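Local coordinates for protein malate dehydrogenase (Entamoeba histolytica, PDB 3I0P) that binds nicotinamide-adenine-dinucleotide and probably catalyses the reversible NAD-dependent oxidation of malate to oxaloacetate, at residues K7-T13 against V361-F365; I14-Y19 against R36-I40; I63-I68 against N89-G93; G100-I105 against F285-I289; I170-E174 against V304-R309. One frame throughout, in Å; residues are numbered along the deposited sequence. Where two conformers were deposited one is given.

Contact 1: residues K7-T13 against V361-F365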
# COMPACT_ATOMS: atom_id res chain seq x y z
N LYS A 7 15.50 15.67 -29.67
CA LYS A 7 16.58 16.66 -29.50
C LYS A 7 17.08 16.71 -28.06
O LYS A 7 16.29 16.80 -27.12
CB LYS A 7 16.12 18.05 -29.95
CG LYS A 7 17.20 19.11 -29.90
CD LYS A 7 16.69 20.42 -30.52
CE LYS A 7 17.79 21.47 -30.65
NZ LYS A 7 18.80 21.10 -31.69
N ASN A 8 18.40 16.66 -27.90
CA ASN A 8 19.03 16.63 -26.59
C ASN A 8 19.12 18.02 -25.97
O ASN A 8 19.67 18.94 -26.55
CB ASN A 8 20.41 15.99 -26.67
CG ASN A 8 21.02 15.74 -25.31
OD1 ASN A 8 21.65 16.63 -24.72
ND2 ASN A 8 20.84 14.54 -24.80
N VAL A 9 18.57 18.14 -24.77
CA VAL A 9 18.67 19.37 -23.98
C VAL A 9 19.22 19.00 -22.60
O VAL A 9 18.80 18.00 -22.01
CB VAL A 9 17.29 20.07 -23.82
CG1 VAL A 9 17.48 21.45 -23.25
CG2 VAL A 9 16.56 20.15 -25.15
N SER A 10 20.16 19.80 -22.11
CA SER A 10 20.75 19.54 -20.79
C SER A 10 19.72 19.80 -19.69
O SER A 10 18.83 20.64 -19.85
CB SER A 10 21.99 20.40 -20.57
OG SER A 10 21.64 21.73 -20.22
N ILE A 11 19.86 19.07 -18.57
CA ILE A 11 19.03 19.27 -17.38
C ILE A 11 19.04 20.73 -16.91
O ILE A 11 17.99 21.30 -16.65
CB ILE A 11 19.45 18.30 -16.22
CG1 ILE A 11 19.13 16.82 -16.56
CG2 ILE A 11 18.86 18.73 -14.89
CD1 ILE A 11 17.66 16.49 -16.84
N ASP A 12 20.23 21.32 -16.83
CA ASP A 12 20.37 22.73 -16.44
C ASP A 12 19.54 23.66 -17.32
O ASP A 12 18.86 24.54 -16.80
CB ASP A 12 21.84 23.17 -16.45
CG ASP A 12 22.66 22.59 -15.29
OD1 ASP A 12 22.23 22.67 -14.11
OD2 ASP A 12 23.76 22.07 -15.56
N THR A 13 19.60 23.48 -18.64
CA THR A 13 18.80 24.29 -19.58
C THR A 13 17.31 24.16 -19.26
O THR A 13 16.62 25.17 -19.12
CB THR A 13 19.05 23.90 -21.08
OG1 THR A 13 20.43 24.07 -21.41
CG2 THR A 13 18.22 24.77 -22.03
N VAL A 361 12.15 34.41 -23.01
CA VAL A 361 13.05 33.61 -22.20
C VAL A 361 14.00 32.91 -23.16
O VAL A 361 13.59 32.04 -23.93
CB VAL A 361 12.27 32.57 -21.36
CG1 VAL A 361 13.23 31.69 -20.57
CG2 VAL A 361 11.29 33.26 -20.43
N PRO A 362 15.29 33.29 -23.13
CA PRO A 362 16.27 32.82 -24.11
C PRO A 362 16.48 31.31 -24.08
O PRO A 362 16.44 30.69 -23.02
CB PRO A 362 17.56 33.55 -23.70
CG PRO A 362 17.12 34.67 -22.79
CD PRO A 362 15.91 34.14 -22.09
N LEU A 363 16.68 30.75 -25.26
CA LEU A 363 16.96 29.33 -25.42
C LEU A 363 18.18 29.18 -26.32
O LEU A 363 18.42 30.03 -27.18
CB LEU A 363 15.74 28.65 -26.05
CG LEU A 363 15.26 27.31 -25.50
CD1 LEU A 363 15.37 27.24 -23.98
CD2 LEU A 363 13.83 27.11 -25.93
N PRO A 364 18.99 28.12 -26.12
CA PRO A 364 20.17 27.99 -26.98
C PRO A 364 19.88 27.34 -28.35
O PRO A 364 20.81 26.88 -29.02
CB PRO A 364 21.11 27.12 -26.14
CG PRO A 364 20.19 26.26 -25.33
CD PRO A 364 19.01 27.16 -25.00
N PHE A 365 18.62 27.33 -28.77
CA PHE A 365 18.23 26.80 -30.08
C PHE A 365 16.90 27.39 -30.58
O PHE A 365 16.27 28.24 -29.94
CB PHE A 365 18.15 25.27 -30.05
CG PHE A 365 17.39 24.73 -28.88
CD1 PHE A 365 18.05 24.39 -27.70
CD2 PHE A 365 16.00 24.56 -28.95
CE1 PHE A 365 17.34 23.89 -26.61
CE2 PHE A 365 15.30 24.07 -27.86
CZ PHE A 365 15.97 23.73 -26.69
OXT PHE A 365 16.42 27.03 -31.67

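Contact 2: residues I14-Y19 against R36-I40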
# COMPACT_ATOMS: atom_id res chain seq x y z
N ILE A 14 16.83 22.92 -19.14
CA ILE A 14 15.43 22.63 -18.84
C ILE A 14 15.01 23.24 -17.50
O ILE A 14 13.95 23.85 -17.40
CB ILE A 14 15.17 21.10 -18.86
CG1 ILE A 14 15.50 20.52 -20.23
CG2 ILE A 14 13.71 20.79 -18.48
CD1 ILE A 14 15.64 19.01 -20.24
N LYS A 15 15.87 23.06 -16.49
CA LYS A 15 15.72 23.60 -15.13
C LYS A 15 15.52 25.11 -15.13
O LYS A 15 14.53 25.61 -14.60
CB LYS A 15 16.99 23.34 -14.32
CG LYS A 15 16.93 22.30 -13.23
CD LYS A 15 18.30 22.22 -12.57
CE LYS A 15 18.20 21.86 -11.09
NZ LYS A 15 19.33 20.96 -10.68
N GLU A 16 16.49 25.82 -15.72
CA GLU A 16 16.51 27.28 -15.75
C GLU A 16 15.35 27.84 -16.55
O GLU A 16 14.76 28.86 -16.17
CB GLU A 16 17.83 27.78 -16.36
CG GLU A 16 17.78 29.20 -16.94
CD GLU A 16 17.92 30.30 -15.89
OE1 GLU A 16 17.86 29.99 -14.68
OE2 GLU A 16 18.07 31.47 -16.28
N PHE A 17 15.02 27.16 -17.64
CA PHE A 17 13.98 27.62 -18.57
C PHE A 17 12.63 27.58 -17.90
O PHE A 17 11.85 28.51 -18.00
CB PHE A 17 13.96 26.74 -19.82
CG PHE A 17 12.84 27.06 -20.76
CD1 PHE A 17 12.89 28.20 -21.57
CD2 PHE A 17 11.73 26.22 -20.85
CE1 PHE A 17 11.85 28.50 -22.46
CE2 PHE A 17 10.68 26.51 -21.73
CZ PHE A 17 10.74 27.65 -22.54
N MET A 18 12.39 26.48 -17.19
CA MET A 18 11.13 26.25 -16.50
C MET A 18 10.91 27.35 -15.46
O MET A 18 9.82 27.90 -15.34
CB MET A 18 11.17 24.87 -15.87
CG MET A 18 9.95 24.04 -16.13
SD MET A 18 10.20 22.28 -16.46
CE MET A 18 11.44 21.81 -15.24
N TYR A 19 11.98 27.68 -14.75
CA TYR A 19 11.95 28.68 -13.70
C TYR A 19 11.74 30.10 -14.25
O TYR A 19 11.03 30.90 -13.64
CB TYR A 19 13.24 28.56 -12.90
CG TYR A 19 13.58 29.68 -11.95
CD1 TYR A 19 12.91 29.84 -10.74
CD2 TYR A 19 14.63 30.56 -12.25
CE1 TYR A 19 13.25 30.88 -9.86
CE2 TYR A 19 14.98 31.59 -11.38
CZ TYR A 19 14.29 31.74 -10.19
OH TYR A 19 14.64 32.76 -9.34
N ARG A 36 9.58 23.94 -10.28
CA ARG A 36 10.54 23.50 -11.26
C ARG A 36 11.41 22.37 -10.70
O ARG A 36 11.79 21.47 -11.44
CB ARG A 36 11.37 24.67 -11.81
CG ARG A 36 12.48 25.18 -10.92
CD ARG A 36 13.79 24.48 -11.19
NE ARG A 36 14.78 24.87 -10.19
CZ ARG A 36 15.59 25.92 -10.32
NH1 ARG A 36 15.54 26.66 -11.40
NH2 ARG A 36 16.46 26.21 -9.36
N ASP A 37 11.70 22.41 -9.39
CA ASP A 37 12.46 21.34 -8.73
C ASP A 37 11.74 19.99 -8.85
O ASP A 37 12.35 18.98 -9.19
CB ASP A 37 12.71 21.64 -7.26
CG ASP A 37 13.88 22.57 -7.03
OD1 ASP A 37 14.57 22.98 -7.99
OD2 ASP A 37 14.13 22.90 -5.84
N THR A 38 10.43 19.99 -8.60
CA THR A 38 9.70 18.73 -8.65
C THR A 38 9.35 18.35 -10.07
O THR A 38 9.17 17.17 -10.37
CB THR A 38 8.44 18.66 -7.72
OG1 THR A 38 7.27 18.52 -8.51
CG2 THR A 38 8.31 19.86 -6.81
N LEU A 39 9.26 19.33 -10.97
CA LEU A 39 9.11 19.01 -12.39
C LEU A 39 10.40 18.42 -12.95
O LEU A 39 10.36 17.33 -13.53
CB LEU A 39 8.61 20.20 -13.21
CG LEU A 39 7.17 20.60 -12.89
CD1 LEU A 39 6.64 21.63 -13.87
CD2 LEU A 39 6.27 19.36 -12.89
N ILE A 40 11.53 19.09 -12.76
CA ILE A 40 12.81 18.54 -13.23
C ILE A 40 13.14 17.18 -12.60
O ILE A 40 13.66 16.30 -13.28
CB ILE A 40 14.01 19.53 -13.07
CG1 ILE A 40 15.20 19.08 -13.92
CG2 ILE A 40 14.44 19.68 -11.62
CD1 ILE A 40 15.08 19.40 -15.38

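Contact 3: residues I63-I68 against N89-G93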
# COMPACT_ATOMS: atom_id res chain seq x y z
N ILE A 63 -2.33 27.94 -15.92
CA ILE A 63 -2.14 29.27 -15.32
C ILE A 63 -2.80 30.35 -16.21
O ILE A 63 -3.44 31.30 -15.70
CB ILE A 63 -0.66 29.59 -15.10
CG1 ILE A 63 -0.02 28.56 -14.17
CG2 ILE A 63 -0.49 31.01 -14.54
CD1 ILE A 63 1.49 28.66 -14.05
N LYS A 64 -2.66 30.19 -17.53
CA LYS A 64 -3.29 31.06 -18.51
C LYS A 64 -4.83 30.96 -18.48
O LYS A 64 -5.53 31.95 -18.70
CB LYS A 64 -2.76 30.75 -19.92
CG LYS A 64 -1.45 31.45 -20.26
CD LYS A 64 -0.74 30.82 -21.47
CE LYS A 64 -1.60 30.82 -22.74
NZ LYS A 64 -1.13 29.86 -23.78
N LYS A 65 -5.35 29.76 -18.19
CA LYS A 65 -6.80 29.58 -18.06
C LYS A 65 -7.27 29.76 -16.60
O LYS A 65 -8.36 29.32 -16.24
CB LYS A 65 -7.24 28.22 -18.64
CG LYS A 65 -7.20 28.16 -20.17
CD LYS A 65 -7.69 26.81 -20.73
CE LYS A 65 -6.53 25.82 -20.89
NZ LYS A 65 -6.96 24.39 -21.02
N GLY A 66 -6.45 30.41 -15.78
CA GLY A 66 -6.82 30.72 -14.39
C GLY A 66 -7.06 29.53 -13.46
O GLY A 66 -7.60 29.69 -12.36
N MET A 67 -6.62 28.34 -13.89
CA MET A 67 -6.84 27.09 -13.15
C MET A 67 -5.87 26.88 -11.97
O MET A 67 -6.11 26.03 -11.11
CB MET A 67 -6.75 25.90 -14.11
CG MET A 67 -7.71 25.98 -15.26
SD MET A 67 -7.48 24.66 -16.46
CE MET A 67 -8.15 23.24 -15.62
N ILE A 68 -4.79 27.64 -11.95
CA ILE A 68 -3.83 27.59 -10.88
C ILE A 68 -3.60 29.03 -10.48
O ILE A 68 -3.55 29.91 -11.34
CB ILE A 68 -2.49 26.95 -11.36
CG1 ILE A 68 -2.71 25.51 -11.82
CG2 ILE A 68 -1.43 26.97 -10.27
CD1 ILE A 68 -1.61 24.97 -12.72
N ASN A 89 -5.42 26.71 -1.45
CA ASN A 89 -5.72 28.02 -2.03
C ASN A 89 -5.60 28.03 -3.54
O ASN A 89 -5.27 29.05 -4.15
CB ASN A 89 -4.84 29.11 -1.41
CG ASN A 89 -5.21 29.39 0.02
OD1 ASN A 89 -6.39 29.48 0.36
ND2 ASN A 89 -4.21 29.54 0.88
N ASN A 90 -5.85 26.86 -4.14
CA ASN A 90 -5.77 26.64 -5.59
C ASN A 90 -4.36 26.86 -6.15
O ASN A 90 -4.19 27.14 -7.34
CB ASN A 90 -6.86 27.44 -6.34
CG ASN A 90 -6.88 27.17 -7.85
OD1 ASN A 90 -6.92 28.09 -8.65
ND2 ASN A 90 -6.85 25.90 -8.23
N GLY A 91 -3.35 26.70 -5.30
CA GLY A 91 -1.96 26.80 -5.75
C GLY A 91 -1.44 25.56 -6.47
O GLY A 91 -2.18 24.61 -6.73
N PHE A 92 -0.14 25.57 -6.77
CA PHE A 92 0.54 24.42 -7.34
C PHE A 92 0.60 23.29 -6.33
O PHE A 92 0.97 23.50 -5.17
CB PHE A 92 1.99 24.75 -7.64
CG PHE A 92 2.19 25.78 -8.70
CD1 PHE A 92 2.02 25.46 -10.05
CD2 PHE A 92 2.65 27.05 -8.36
CE1 PHE A 92 2.27 26.41 -11.04
CE2 PHE A 92 2.90 28.00 -9.33
CZ PHE A 92 2.71 27.68 -10.68
N GLY A 93 0.28 22.07 -6.78
CA GLY A 93 0.41 20.91 -5.92
C GLY A 93 1.82 20.78 -5.37
O GLY A 93 2.01 20.35 -4.24

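Contact 4: residues G100-I105 against F285-I289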
# COMPACT_ATOMS: atom_id res chain seq x y z
N GLY A 100 3.81 20.96 2.70
CA GLY A 100 3.14 19.93 3.48
C GLY A 100 4.05 18.84 4.03
O GLY A 100 3.98 18.50 5.22
N MET A 101 4.90 18.29 3.18
CA MET A 101 5.82 17.23 3.59
C MET A 101 6.95 17.77 4.47
O MET A 101 7.25 17.18 5.51
CB MET A 101 6.37 16.47 2.36
CG MET A 101 7.41 15.40 2.69
SD MET A 101 6.86 14.08 3.81
CE MET A 101 6.15 12.91 2.66
N LYS A 102 7.55 18.89 4.08
CA LYS A 102 8.57 19.54 4.91
C LYS A 102 8.03 19.75 6.32
O LYS A 102 8.73 19.60 7.31
CB LYS A 102 8.98 20.88 4.33
CG LYS A 102 10.12 20.81 3.36
CD LYS A 102 10.33 22.14 2.64
CE LYS A 102 10.83 23.25 3.57
NZ LYS A 102 10.94 24.54 2.81
N MET A 103 6.75 20.11 6.36
CA MET A 103 6.03 20.34 7.60
C MET A 103 5.82 19.03 8.35
O MET A 103 6.04 18.97 9.56
CB MET A 103 4.71 21.00 7.25
CG MET A 103 3.97 21.60 8.39
SD MET A 103 2.88 22.91 7.81
CE MET A 103 2.04 23.22 9.36
N ALA A 104 5.43 17.97 7.64
CA ALA A 104 5.31 16.65 8.25
C ALA A 104 6.65 16.13 8.79
O ALA A 104 6.69 15.47 9.83
CB ALA A 104 4.70 15.67 7.28
N ILE A 105 7.74 16.42 8.07
CA ILE A 105 9.09 16.04 8.49
C ILE A 105 9.48 16.76 9.78
O ILE A 105 9.97 16.14 10.73
CB ILE A 105 10.14 16.36 7.39
CG1 ILE A 105 9.98 15.42 6.20
CG2 ILE A 105 11.56 16.27 7.94
CD1 ILE A 105 10.65 15.92 4.92
N PHE A 285 -1.99 13.73 0.71
CA PHE A 285 -1.53 13.45 2.08
C PHE A 285 -0.04 13.18 2.11
O PHE A 285 0.53 12.69 1.12
CB PHE A 285 -2.29 12.28 2.70
CG PHE A 285 -1.95 10.94 2.11
CD1 PHE A 285 -1.02 10.11 2.72
CD2 PHE A 285 -2.59 10.50 0.94
CE1 PHE A 285 -0.71 8.85 2.18
CE2 PHE A 285 -2.28 9.25 0.39
CZ PHE A 285 -1.35 8.42 1.01
N PHE A 286 0.58 13.49 3.25
CA PHE A 286 2.02 13.33 3.43
C PHE A 286 2.31 12.86 4.85
O PHE A 286 1.95 13.54 5.82
CB PHE A 286 2.75 14.65 3.16
CG PHE A 286 2.41 15.26 1.84
CD1 PHE A 286 3.04 14.82 0.68
CD2 PHE A 286 1.45 16.26 1.75
CE1 PHE A 286 2.73 15.36 -0.55
CE2 PHE A 286 1.14 16.82 0.52
CZ PHE A 286 1.78 16.36 -0.64
N ILE A 287 2.96 11.70 4.94
CA ILE A 287 3.31 11.10 6.22
C ILE A 287 4.83 11.01 6.34
O ILE A 287 5.50 10.59 5.40
CB ILE A 287 2.70 9.68 6.38
CG1 ILE A 287 1.17 9.74 6.34
CG2 ILE A 287 3.19 8.98 7.67
CD1 ILE A 287 0.53 8.37 6.50
N ALA A 288 5.36 11.39 7.49
CA ALA A 288 6.78 11.25 7.79
C ALA A 288 6.99 10.53 9.14
O ALA A 288 6.37 10.87 10.14
CB ALA A 288 7.45 12.59 7.79
N ILE A 289 7.86 9.53 9.13
CA ILE A 289 8.16 8.74 10.32
C ILE A 289 9.64 8.86 10.63
O ILE A 289 10.48 8.51 9.80
CB ILE A 289 7.80 7.24 10.12
CG1 ILE A 289 6.29 7.08 9.93
CG2 ILE A 289 8.32 6.38 11.28
CD1 ILE A 289 5.93 5.83 9.21

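Contact 5: residues I170-E174 against V304-R309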
# COMPACT_ATOMS: atom_id res chain seq x y z
N ILE A 170 12.20 5.44 1.62
CA ILE A 170 12.84 4.87 2.80
C ILE A 170 14.35 5.02 2.71
O ILE A 170 14.96 4.63 1.70
CB ILE A 170 12.46 3.36 2.97
CG1 ILE A 170 10.96 3.22 3.30
CG2 ILE A 170 13.34 2.69 4.04
CD1 ILE A 170 10.39 1.85 3.08
N PRO A 171 14.98 5.58 3.77
CA PRO A 171 16.44 5.74 3.78
C PRO A 171 17.17 4.41 3.52
O PRO A 171 16.71 3.34 3.97
CB PRO A 171 16.72 6.25 5.19
CG PRO A 171 15.48 6.95 5.59
CD PRO A 171 14.36 6.17 4.97
N SER A 172 18.28 4.49 2.80
CA SER A 172 19.03 3.31 2.37
C SER A 172 20.53 3.58 2.59
O SER A 172 20.93 4.75 2.72
CB SER A 172 18.76 3.05 0.90
OG SER A 172 19.44 1.90 0.43
N ASP A 173 21.35 2.53 2.63
CA ASP A 173 22.80 2.74 2.76
C ASP A 173 23.45 2.69 1.40
O ASP A 173 24.68 2.72 1.29
CB ASP A 173 23.45 1.76 3.76
CG ASP A 173 23.63 0.35 3.21
OD1 ASP A 173 23.01 -0.01 2.18
OD2 ASP A 173 24.40 -0.42 3.82
N GLU A 174 22.62 2.61 0.37
CA GLU A 174 23.08 2.64 -1.00
C GLU A 174 23.12 4.08 -1.51
O GLU A 174 22.87 5.02 -0.74
CB GLU A 174 22.16 1.77 -1.85
CG GLU A 174 21.96 0.39 -1.28
CD GLU A 174 21.16 -0.50 -2.19
OE1 GLU A 174 19.97 -0.20 -2.43
OE2 GLU A 174 21.72 -1.52 -2.66
N VAL A 304 18.11 -2.04 5.48
CA VAL A 304 17.40 -1.84 4.21
C VAL A 304 18.25 -2.28 3.02
O VAL A 304 17.80 -3.03 2.14
CB VAL A 304 16.93 -0.36 4.06
CG1 VAL A 304 16.50 -0.05 2.62
CG2 VAL A 304 15.81 -0.04 5.05
N GLY A 305 19.51 -1.82 3.01
CA GLY A 305 20.49 -2.26 2.02
C GLY A 305 20.64 -3.77 1.98
O GLY A 305 20.62 -4.37 0.91
N ASP A 306 20.80 -4.38 3.16
CA ASP A 306 20.87 -5.84 3.25
C ASP A 306 19.66 -6.52 2.61
O ASP A 306 19.82 -7.55 1.93
CB ASP A 306 21.00 -6.29 4.71
CG ASP A 306 22.41 -6.15 5.25
OD1 ASP A 306 23.36 -6.08 4.45
OD2 ASP A 306 22.55 -6.13 6.50
N ILE A 307 18.46 -5.97 2.81
CA ILE A 307 17.25 -6.50 2.18
C ILE A 307 17.37 -6.41 0.65
O ILE A 307 17.20 -7.41 -0.05
CB ILE A 307 15.94 -5.85 2.75
CG1 ILE A 307 15.57 -6.48 4.10
CG2 ILE A 307 14.76 -5.97 1.79
CD1 ILE A 307 14.81 -5.55 5.04
N ASN A 308 17.72 -5.22 0.16
CA ASN A 308 17.94 -4.98 -1.27
C ASN A 308 19.00 -5.89 -1.87
O ASN A 308 18.80 -6.49 -2.94
CB ASN A 308 18.31 -3.51 -1.52
CG ASN A 308 17.11 -2.58 -1.39
OD1 ASN A 308 15.97 -3.01 -1.45
ND2 ASN A 308 17.37 -1.29 -1.24
N ARG A 309 20.14 -6.00 -1.18
CA ARG A 309 21.24 -6.82 -1.66
C ARG A 309 20.87 -8.30 -1.73
O ARG A 309 21.22 -8.98 -2.70
CB ARG A 309 22.49 -6.62 -0.83
CG ARG A 309 23.13 -5.29 -1.10
CD ARG A 309 24.33 -5.07 -0.22
NE ARG A 309 24.31 -3.71 0.31
CZ ARG A 309 24.05 -3.42 1.58
NH1 ARG A 309 23.82 -4.38 2.46
NH2 ARG A 309 24.05 -2.16 1.97

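Contact 1: residues K7-T13 against V361-F365
Lys7 lays the aliphatic part of its side chain over the ring of Phe365, the C-terminal residue. Its CE sits 3.7 Å from Phe365 CG and 4.1 Å from the ring centroid, 27° off the ring normal. This is a CH-pi contact over one face. The two side chains slide past each other in opposite directions. The Lys7 chain is extended up to CE and bends at chi4 (69°), so CE meets the ring face and the amino group turns aside. Val9 also points at Phe365, but crosses it at about a right angle. Its CG2 is 3.9 Å from Phe365 CZ, an apolar contact at the far end of the ring. Thr13, in the first turn of helix 11-24, reaches across to Pro364: Thr13 CG2 is 3.9 Å from Pro364 CD. The same methyl lies 4.2 Å from Leu363 CD1. With chi1 at -59° this methyl is the branch anti to the backbone N, which turns it toward the tail.

The contact lies at the surface and joins the two ends of the chain. Strand 6-9 pairs antiparallel with strand 342-345, and the C-terminal tail follows helix 346-359. Ile349 of that helix touches Lys7, Val9 and Phe365, while Leu363 leans on Phe17 of helix 11-24.

Contact 2: residues I14-Y19 against R36-I40
Met18 and Arg36 pack side by side, with their CB atoms 4.1 Å apart. The Met18 chain bends at chi2 (140°) and chi3, and this brings its terminal methyl against the facing helix. Met18 CE lies 3.8 Å from Leu39 CB. The same methyl also touches the backbone atoms Arg36 O and Ile40 N, and Ile40 CB. Ile40 carries the rest of the apolar contact. Its CD1 reaches Ile14 CG2 at 3.7 Å. The Ile40 CG1 atom itself meets Lys15 CG at 3.7 Å, where the two side chains cross at about a right angle.

The segments belong to helices 11-24 and 29-45, a roughly antiparallel alpha-alpha hairpin with a short connection. The segment axes approach to 9.6 Å, with 140° between their directions.

Arg36 covers the end of the contact near the hairpin turn. Its CG takes the position between the backbone N and the carbonyl carbon (chi1 78°), and the chain bends at chi2. This folds the guanidinium back beside Tyr19, where Arg36 NH1 is 3.3 Å from Tyr19 CB. The guanidinium edge faces Lys15 O, with Arg36 NH1 3.5 Å away. Arg36 NE forms a salt bridge with Asp37 OD1 at 2.9 Å, in the guanidinium plane, which limits the rotation of the group. The Tyr19 ring leads away from the contact, and its OH bonds to Glu29. Phe55 of helix 55-64 touches both Met18 and Leu39.

Contact 3: residues I63-I68 against N89-G93
Ile68 and Gly91 bring the two backbones together, with their CA atoms 5.5 Å apart. Segment 63-68 leaves helix 55-64 through a Schellman motif. Gly66, at positive phi, is its C-prime residue: Gly66 N bonds to Ile63 O and Met67 N to Arg62 O. Segment 89-93 is the loop that leads from strand 83-87 into helix 93-111. Asn89 and Asn90 both have positive phi, and Phe92 is at the N-cap position. Ile68 CA also approaches Asn90 O in a CA-H...O contact of 3.6 Å.

Asn90 supplies the hydrogen bond between the segments. Its ND2 donates to Met67 O at 3.0 Å and reaches the carbonyl from above its plane, not along a lone pair. Asn90 CG lies anti to the backbone N (chi1 -176°), which carries the amide across to Met67. Its OD1 accepts from Lys279, so both ends of this buried amide are used.

The Phe92 ring is met in two ways. Ile63 CD1 comes to the ring edge, 3.7 Å from Phe92 CZ. Ile68 crosses the ring at about a right angle and sets a methyl over one face. That methyl, Ile68 CG2, lies 3.9 Å from the ring centroid, 19° off the normal and offset toward the rim.

Contact 4: residues G100-I105 against F285-I289
Met101 lays its terminal methyl against Phe286 CB. The chain leaves with CG anti to the backbone N (chi1 176°), then bends at chi2 and chi3. These bends turn the methyl onto the strand. Met101 CE lies 3.9 Å from Phe286 CB. The distance from Met101 CE to the backbone oxygen Ile287 O is 3.6 Å. The sulfur is less close: Met101 SD is 4.3 Å from Ala288 CB.

Phe286 CB points to the helix, and its ring runs back alongside Gly100. The side chains of Met101 and Phe286 run at a slant to each other. Phe286 CD1 is 4.1 Å from Met101 CB. Gly100, with no side chain, lies against this ring.

One turn further on, small residues face each other. Ala104 CB and Ala288 CB are 4.2 Å apart, and Ala104 CB also lies 3.8 Å from Phe286 O. Ala288 CB fits against the helix backbone, 3.6 Å from Ala104 O. Ile105 points away at its CB, yet its CG1 still touches the Ala288 methyl.

The helix and strand segments run nearly parallel, 27° apart, with axes 7.3 Å apart. Helix 93-111 links the parallel neighbours 83-87 and 113-121, a beta-alpha-beta crossover. Strand 282-290 is antiparallel to strands 113-121 and 139-145, which flank it in the mixed sheet. Phe285 and Ile287 point to the other face, against Met257 of helix 244-259. The sheet is thus covered by a helix on both faces here.

Contact 5: residues I170-E174 against V304-R309
Asn308 ND2 donates to Glu174 OE1 at 3.1 Å, the clearest polar bond between the segments. The bond is bent, with an N-H...acceptor angle of 143°. The amide meets the carboxylate from above its plane, and the two flat groups are turned 32° against each other. Glu174 points its CB toward the helix, and the chain is extended beyond CG, so the carboxylate reaches Asn308. The other oxygen, whose place is less sure, is paired with Arg312 in a salt bridge.

Segment 170-174 turns out of strand 166-170 toward strand 178-182. An ST turn shapes it: Ser172 OG accepts from Glu174 N at 3.3 Å. Ser172 OG stands anti to the backbone N (chi1 -179°), which brings it round to Glu174 N. The turn lies along helix 297-312, with Asp173 beside Gly305; their CA atoms are 5.6 Å apart.

At the strand end Ile170 CG2 meets Val304 CG2 at 3.8 Å, and Val304 CG1 rests 3.7 Å from Pro171 O. Near Gly305, Asp173, Arg309 and Asp306 form a salt-bridge network. The Asp173 carboxylate comes to the edge of the Arg309 guanidinium, but the modelled distance there is too short and its details are doubtful. Arg309 NH1 pairs with Asp306 OD1 at 2.7 Å. Asp306 has a second partner in Lys302. Residues of the second subunit cover the Ile170 and Val304 side, where Ile256 and Cys260 of that subunit pack on them.

How the contacts relate
Contacts 1 and 2 touch each other and share helix 11-24; their centres are 11 Å apart. Phe17 meets Leu363 and Val361, and Val9 packs on Ile14, so the chain ends lie against the helical hairpin. Contact 3 follows, with its centre 17 Å from that of contact 2. Contact 3 holds the start of helix 93-111 and contact 4 uses its middle; their nearest atoms are about 5 Å apart. Contact 5 lies across the chain's centre from contact 3. Side chains of contacts 2 and 5, Leu39 and Asn308, each come to about 9 Å from a bound NAD, Phe286 of contact 4 to about 10 Å.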